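PDB 4WES: nitrogenase molybdenum-iron protein beta chain from Clostridium pasteurianum, which forms, with the alpha chain, the nitrogenase component that reduces dinitrogen to ammonium, and shares the ligands of an [8Fe-7S] cluster with that chain. Local coordinates for residues 5-10 against 381-386; 323-328 against 351-356. All blocks are in the same frame, centred on the assembly; numbering follows the deposited sequence. Where two conformers were deposited one is given.

Contact 1: 5-10 against 381-386; sequences TPKEIV and IKNEGV
Lys7 and Asn383 carry the polar part of this contact. Asn383 ND2 gives a hydrogen bond to Lys7 O at 2.8 Å, nearly straight at 160° at the hydrogen. The carbonyl oxygen lies close to the plane of the Asn383 amide. This bond joins the N-terminal arm to the end of helix 374-383. Ile9 CD1 covers the nitrogen, with CD1 3.7 Å from Asn383 ND2.

The tight side lies at Thr5. Lys382 was deposited in two conformers, and the packing here holds for the one described. Its chain runs alongside Thr5 and Pro6, extended as far as CE, which comes 3.2 Å from Thr5 O. Thr5 CG2 touches the same CE at 4.1 Å. A turn at chi4 (-63°) then sets NZ, which forms a salt bridge with Glu402, while Thr5 OG1 bonds to Tyr104 of the alpha chain.

The solvent side is looser. The exposed Lys7 chain is fully extended, with CG anti to the backbone N (-178°). Its CE passes 3.6 Å from both Lys382 O and Asn383 OD1.

Gln379, one turn back in helix 374-383, helps hold the Asn383 amide through its O to ND2, and its side chain bonds to Pro6 O and Val10 N. Phe375 packs on Thr5 and Pro6, and Ile381, on the same helix end, packs on helix 396-402 and on Tyr340 of strand 337-343.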
loop_
_atom_site.group_PDB
_atom_site.type_symbol
_atom_site.label_atom_id
_atom_site.label_comp_id
_atom_site.label_asym_id
_atom_site.label_seq_id
_atom_site.Cartn_x
_atom_site.Cartn_y
_atom_site.Cartn_z
ATOM N N THR B 5 -24.998 -2.543 14.158
ATOM C CA THR B 5 -24.182 -3.264 15.115
ATOM C C THR B 5 -24.044 -2.450 16.410
ATOM O O THR B 5 -23.428 -1.383 16.380
ATOM C CB THR B 5 -22.793 -3.535 14.521
ATOM O OG1 THR B 5 -22.990 -4.264 13.313
ATOM C CG2 THR B 5 -21.954 -4.335 15.499
ATOM N N PRO B 6 -24.613 -2.937 17.523
ATOM C CA PRO B 6 -24.543 -2.116 18.729
ATOM C C PRO B 6 -23.265 -2.337 19.493
ATOM O O PRO B 6 -22.576 -3.342 19.317
ATOM C CB PRO B 6 -25.727 -2.607 19.552
ATOM C CG PRO B 6 -26.051 -3.965 19.089
ATOM C CD PRO B 6 -25.413 -4.159 17.712
ATOM N N LYS B 7 -22.972 -1.391 20.383
ATOM C CA LYS B 7 -21.846 -1.547 21.284
ATOM C C LYS B 7 -22.084 -2.649 22.323
ATOM O O LYS B 7 -21.183 -3.349 22.709
ATOM C CB LYS B 7 -21.608 -0.212 21.984
ATOM C CG LYS B 7 -20.419 -0.195 22.923
ATOM C CD LYS B 7 -20.182 1.171 23.504
ATOM C CE LYS B 7 -19.039 1.124 24.509
ATOM N NZ LYS B 7 -18.826 2.438 25.156
ATOM N N GLU B 8 -23.318 -2.763 22.804
ATOM C CA GLU B 8 -23.614 -3.724 23.867
ATOM C C GLU B 8 -23.535 -5.158 23.337
ATOM O O GLU B 8 -24.269 -5.555 22.428
ATOM C CB GLU B 8 -24.977 -3.415 24.468
ATOM C CG GLU B 8 -25.124 -1.994 25.015
ATOM C CD GLU B 8 -25.077 -0.781 24.034
ATOM O OE1 GLU B 8 -25.509 -0.862 22.815
ATOM O OE2 GLU B 8 -24.641 0.313 24.551
ATOM N N ILE B 9 -22.610 -5.914 23.885
ATOM C CA ILE B 9 -22.228 -7.195 23.324
ATOM C C ILE B 9 -23.329 -8.196 23.566
ATOM O O ILE B 9 -23.918 -8.249 24.661
ATOM C CB ILE B 9 -20.877 -7.681 23.879
ATOM C CG1 ILE B 9 -19.687 -6.891 23.268
ATOM C CG2 ILE B 9 -20.686 -9.160 23.602
ATOM C CD1 ILE B 9 -18.440 -6.953 24.128
ATOM N N VAL B 10 -23.649 -8.965 22.533
ATOM C CA VAL B 10 -24.637 -10.038 22.622
ATOM C C VAL B 10 -23.902 -11.330 22.399
ATOM O O VAL B 10 -23.123 -11.480 21.424
ATOM C CB VAL B 10 -25.766 -9.903 21.567
ATOM C CG1 VAL B 10 -26.783 -11.041 21.682
ATOM C CG2 VAL B 10 -26.446 -8.536 21.657
ATOM N N ILE B 381 -14.485 -4.233 19.174
ATOM C CA ILE B 381 -13.784 -3.002 18.829
ATOM C C ILE B 381 -14.507 -1.777 19.353
ATOM O O ILE B 381 -13.882 -0.826 19.797
ATOM C CB ILE B 381 -13.551 -2.943 17.317
ATOM C CG1 ILE B 381 -12.469 -3.953 16.924
ATOM C CG2 ILE B 381 -13.182 -1.558 16.857
ATOM C CD1 ILE B 381 -12.379 -4.221 15.430
ATOM N N LYS B 382 -15.844 -1.813 19.319
ATOM C CA LYS B 382 -16.600 -0.684 19.856
ATOM C C LYS B 382 -16.414 -0.482 21.360
ATOM O O LYS B 382 -16.642 0.621 21.878
ATOM C CB LYS B 382 -18.094 -0.848 19.566
ATOM C CG LYS B 382 -18.448 -0.729 18.098
ATOM C CD LYS B 382 -19.920 -1.023 17.876
ATOM C CE LYS B 382 -20.292 -0.755 16.441
ATOM N NZ LYS B 382 -20.101 0.686 16.095
ATOM N N ASN B 383 -16.050 -1.557 22.054
ATOM C CA ASN B 383 -15.778 -1.483 23.484
ATOM C C ASN B 383 -14.345 -1.146 23.828
ATOM O O ASN B 383 -14.108 -0.459 24.820
ATOM C CB ASN B 383 -16.233 -2.767 24.156
ATOM C CG ASN B 383 -17.740 -2.834 24.255
ATOM O OD1 ASN B 383 -18.305 -2.352 25.225
ATOM N ND2 ASN B 383 -18.391 -3.402 23.259
ATOM N N GLU B 384 -13.390 -1.615 23.029
ATOM C CA GLU B 384 -11.998 -1.191 23.176
ATOM C C GLU B 384 -11.374 -1.258 21.772
ATOM O O GLU B 384 -11.347 -2.324 21.143
ATOM C CB GLU B 384 -11.220 -2.080 24.150
ATOM C CG GLU B 384 -9.776 -1.624 24.285
ATOM C CD GLU B 384 -8.921 -2.507 25.166
ATOM O OE1 GLU B 384 -9.467 -3.454 25.810
ATOM O OE2 GLU B 384 -7.671 -2.287 25.189
ATOM N N GLY B 385 -10.928 -0.114 21.284
ATOM C CA GLY B 385 -10.435 -0.006 19.937
ATOM C C GLY B 385 -9.113 -0.709 19.711
ATOM O O GLY B 385 -8.412 -1.079 20.633
ATOM N N VAL B 386 -8.745 -0.782 18.431
ATOM C CA VAL B 386 -7.474 -1.359 18.002
ATOM C C VAL B 386 -6.762 -0.436 17.046
ATOM O O VAL B 386 -7.315 0.565 16.598
ATOM C CB VAL B 386 -7.660 -2.748 17.358
ATOM C CG1 VAL B 386 -8.248 -3.741 18.361
ATOM C CG2 VAL B 386 -8.533 -2.677 16.116
#

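Contact 2: 323-328 against 351-356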
loop_
_atom_site.group_PDB
_atom_site.type_symbol
_atom_site.label_atom_id
_atom_site.label_comp_id
_atom_site.label_asym_id
_atom_site.label_seq_id
_atom_site.Cartn_x
_atom_site.Cartn_y
_atom_site.Cartn_z
ATOM N N GLU B 323 -3.270 -20.116 9.211
ATOM C CA GLU B 323 -2.659 -18.830 8.891
ATOM C C GLU B 323 -2.730 -17.850 10.050
ATOM O O GLU B 323 -1.787 -17.096 10.296
ATOM C CB GLU B 323 -3.364 -18.214 7.624
ATOM C CG GLU B 323 -4.832 -17.793 7.842
ATOM C CD GLU B 323 -5.658 -17.256 6.626
ATOM O OE1 GLU B 323 -5.052 -17.360 5.498
ATOM O OE2 GLU B 323 -6.849 -16.624 6.856
ATOM N N ILE B 324 -3.842 -17.863 10.784
ATOM C CA ILE B 324 -4.004 -16.908 11.889
ATOM C C ILE B 324 -3.184 -17.316 13.124
ATOM O O ILE B 324 -2.684 -16.459 13.828
ATOM C CB ILE B 324 -5.496 -16.676 12.211
ATOM C CG1 ILE B 324 -6.216 -16.017 11.037
ATOM C CG2 ILE B 324 -5.668 -15.855 13.480
ATOM C CD1 ILE B 324 -5.710 -14.617 10.676
ATOM N N ILE B 325 -3.002 -18.623 13.358
ATOM C CA ILE B 325 -2.087 -19.017 14.405
ATOM C C ILE B 325 -0.693 -18.460 14.133
ATOM O O ILE B 325 -0.060 -17.879 14.995
ATOM C CB ILE B 325 -2.061 -20.553 14.552
ATOM C CG1 ILE B 325 -3.380 -21.060 15.170
ATOM C CG2 ILE B 325 -0.861 -21.020 15.391
ATOM C CD1 ILE B 325 -3.584 -22.541 14.965
ATOM N N ALA B 326 -0.188 -18.712 12.914
ATOM C CA ALA B 326 1.172 -18.283 12.606
ATOM C C ALA B 326 1.295 -16.743 12.549
ATOM O O ALA B 326 2.277 -16.176 13.049
ATOM C CB ALA B 326 1.612 -18.911 11.307
ATOM N N LEU B 327 0.292 -16.068 11.965
ATOM C CA LEU B 327 0.338 -14.606 11.914
ATOM C C LEU B 327 0.277 -14.030 13.316
ATOM O O LEU B 327 0.946 -13.024 13.587
ATOM C CB LEU B 327 -0.769 -14.060 11.024
ATOM C CG LEU B 327 -0.835 -12.542 10.918
ATOM C CD1 LEU B 327 0.460 -11.992 10.355
ATOM C CD2 LEU B 327 -2.023 -12.141 10.061
ATOM N N SER B 328 -0.537 -14.605 14.195
ATOM C CA SER B 328 -0.583 -14.109 15.567
ATOM C C SER B 328 0.758 -14.200 16.252
ATOM O O SER B 328 1.186 -13.291 16.972
ATOM C CB SER B 328 -1.646 -14.876 16.364
ATOM O OG SER B 328 -2.960 -14.587 15.898
ATOM N N GLN B 351 -7.679 -22.287 19.706
ATOM C CA GLN B 351 -7.778 -21.690 21.022
ATOM C C GLN B 351 -6.552 -21.992 21.879
ATOM O O GLN B 351 -5.977 -21.106 22.508
ATOM C CB GLN B 351 -9.008 -22.251 21.725
ATOM C CG GLN B 351 -9.335 -21.566 23.020
ATOM C CD GLN B 351 -10.195 -20.341 22.798
ATOM O OE1 GLN B 351 -11.196 -20.396 22.078
ATOM N NE2 GLN B 351 -9.803 -19.232 23.388
ATOM N N LYS B 352 -6.176 -23.258 21.903
ATOM C CA LYS B 352 -5.034 -23.661 22.713
ATOM C C LYS B 352 -3.747 -22.984 22.262
ATOM O O LYS B 352 -2.981 -22.488 23.095
ATOM C CB LYS B 352 -4.865 -25.174 22.660
ATOM C CG LYS B 352 -5.911 -25.923 23.455
ATOM C CD LYS B 352 -5.735 -27.425 23.298
ATOM C CE LYS B 352 -6.939 -28.214 23.777
ATOM N NZ LYS B 352 -6.829 -29.610 23.275
ATOM N N GLU B 353 -3.493 -22.961 20.952
ATOM C CA GLU B 353 -2.248 -22.399 20.458
ATOM C C GLU B 353 -2.170 -20.894 20.673
ATOM O O GLU B 353 -1.121 -20.374 21.047
ATOM C CB GLU B 353 -2.039 -22.751 18.997
ATOM C CG GLU B 353 -1.922 -24.227 18.745
ATOM C CD GLU B 353 -0.660 -24.785 19.288
ATOM O OE1 GLU B 353 0.427 -24.272 18.935
ATOM O OE2 GLU B 353 -0.757 -25.762 20.056
ATOM N N ILE B 354 -3.247 -20.177 20.399
ATOM C CA ILE B 354 -3.292 -18.723 20.565
ATOM C C ILE B 354 -3.159 -18.370 22.047
ATOM O O ILE B 354 -2.381 -17.505 22.454
ATOM C CB ILE B 354 -4.618 -18.091 20.026
ATOM C CG1 ILE B 354 -4.835 -18.259 18.512
ATOM C CG2 ILE B 354 -4.661 -16.609 20.364
ATOM C CD1 ILE B 354 -3.754 -17.664 17.621
ATOM N N ASP B 355 -3.948 -19.044 22.876
ATOM C CA ASP B 355 -3.864 -18.780 24.301
ATOM C C ASP B 355 -2.441 -18.992 24.811
ATOM O O ASP B 355 -1.933 -18.214 25.633
ATOM C CB ASP B 355 -4.829 -19.657 25.096
ATOM C CG ASP B 355 -6.291 -19.221 25.006
ATOM O OD1 ASP B 355 -6.593 -18.118 24.531
ATOM O OD2 ASP B 355 -7.155 -20.012 25.493
ATOM N N ALA B 356 -1.812 -20.071 24.344
ATOM C CA ALA B 356 -0.471 -20.385 24.825
ATOM C C ALA B 356 0.560 -19.335 24.417
ATOM O O ALA B 356 1.423 -18.968 25.234
ATOM C CB ALA B 356 -0.033 -21.761 24.333
#
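Ile354 points its CD1 methyl at the face of helix 323-328 formed by Ile325 and Ser328. Its CG1 lies anti to the carbonyl carbon (chi1 -63°), and chi2 of -59° sets CD1. That one methyl does most of the touching. It lies 3.6 Å from Ser328 OG and 3.7 Å from Ser328 CB. It also sits 3.9 Å from Ile325 CA, so it reaches the backbone of the facing helix. Ile354 was deposited in two conformers, and these distances belong to one of them.

Ser328 OG is turned back onto its own helix. It donates to Ile324 O at 2.8 Å, and Ser328 N bonds to the same oxygen from the opposite face of its carbonyl plane. The hydroxyl is therefore satisfied within the helix, although a methyl packs against it.

Segments 323-328 and 351-356 run nearly parallel, 5° apart, with their axes 9.9 Å from each other at closest approach. Strand 337-343 joins their helices, and both helices pack on one face of the parallel sheet of a Rossmann-like domain. Val341 of that strand touches Ile324, Ser328 and Ile354, which closes the sheet side of the contact.

On the other side Ile325 and Glu353 cross obliquely. Ile325 CG2 meets Glu353 CB at 4.2 Å, so the carboxylate takes no part in this touch. The Glu353 chain bends at chi2, and its OE1 forms a salt bridge with Arg265, whose side chain also packs on Ile325.

In the fold
Along the chain, contact 2 falls between the two segments of contact 1, which are 371 residues apart in sequence. Their centres are 23 Å apart and the nearest atoms about 12 Å, so they do not touch. Contact 2 lies within the domain built around the five-stranded parallel sheet 367-370, 337-343, 314-318, 388-391 and 406-408. It is buried and pairs two successive helices, 321-333 and 348-360. Contact 1 lies at the surface, where the N-terminal arm lies against the end of helix 374-383 of that domain. Strand 337-343 touches residues of 381-386 and of contact 2. Contact 1 thus brings the arm to the domain surface, where Thr5 also bonds to Tyr104 of the alpha chain.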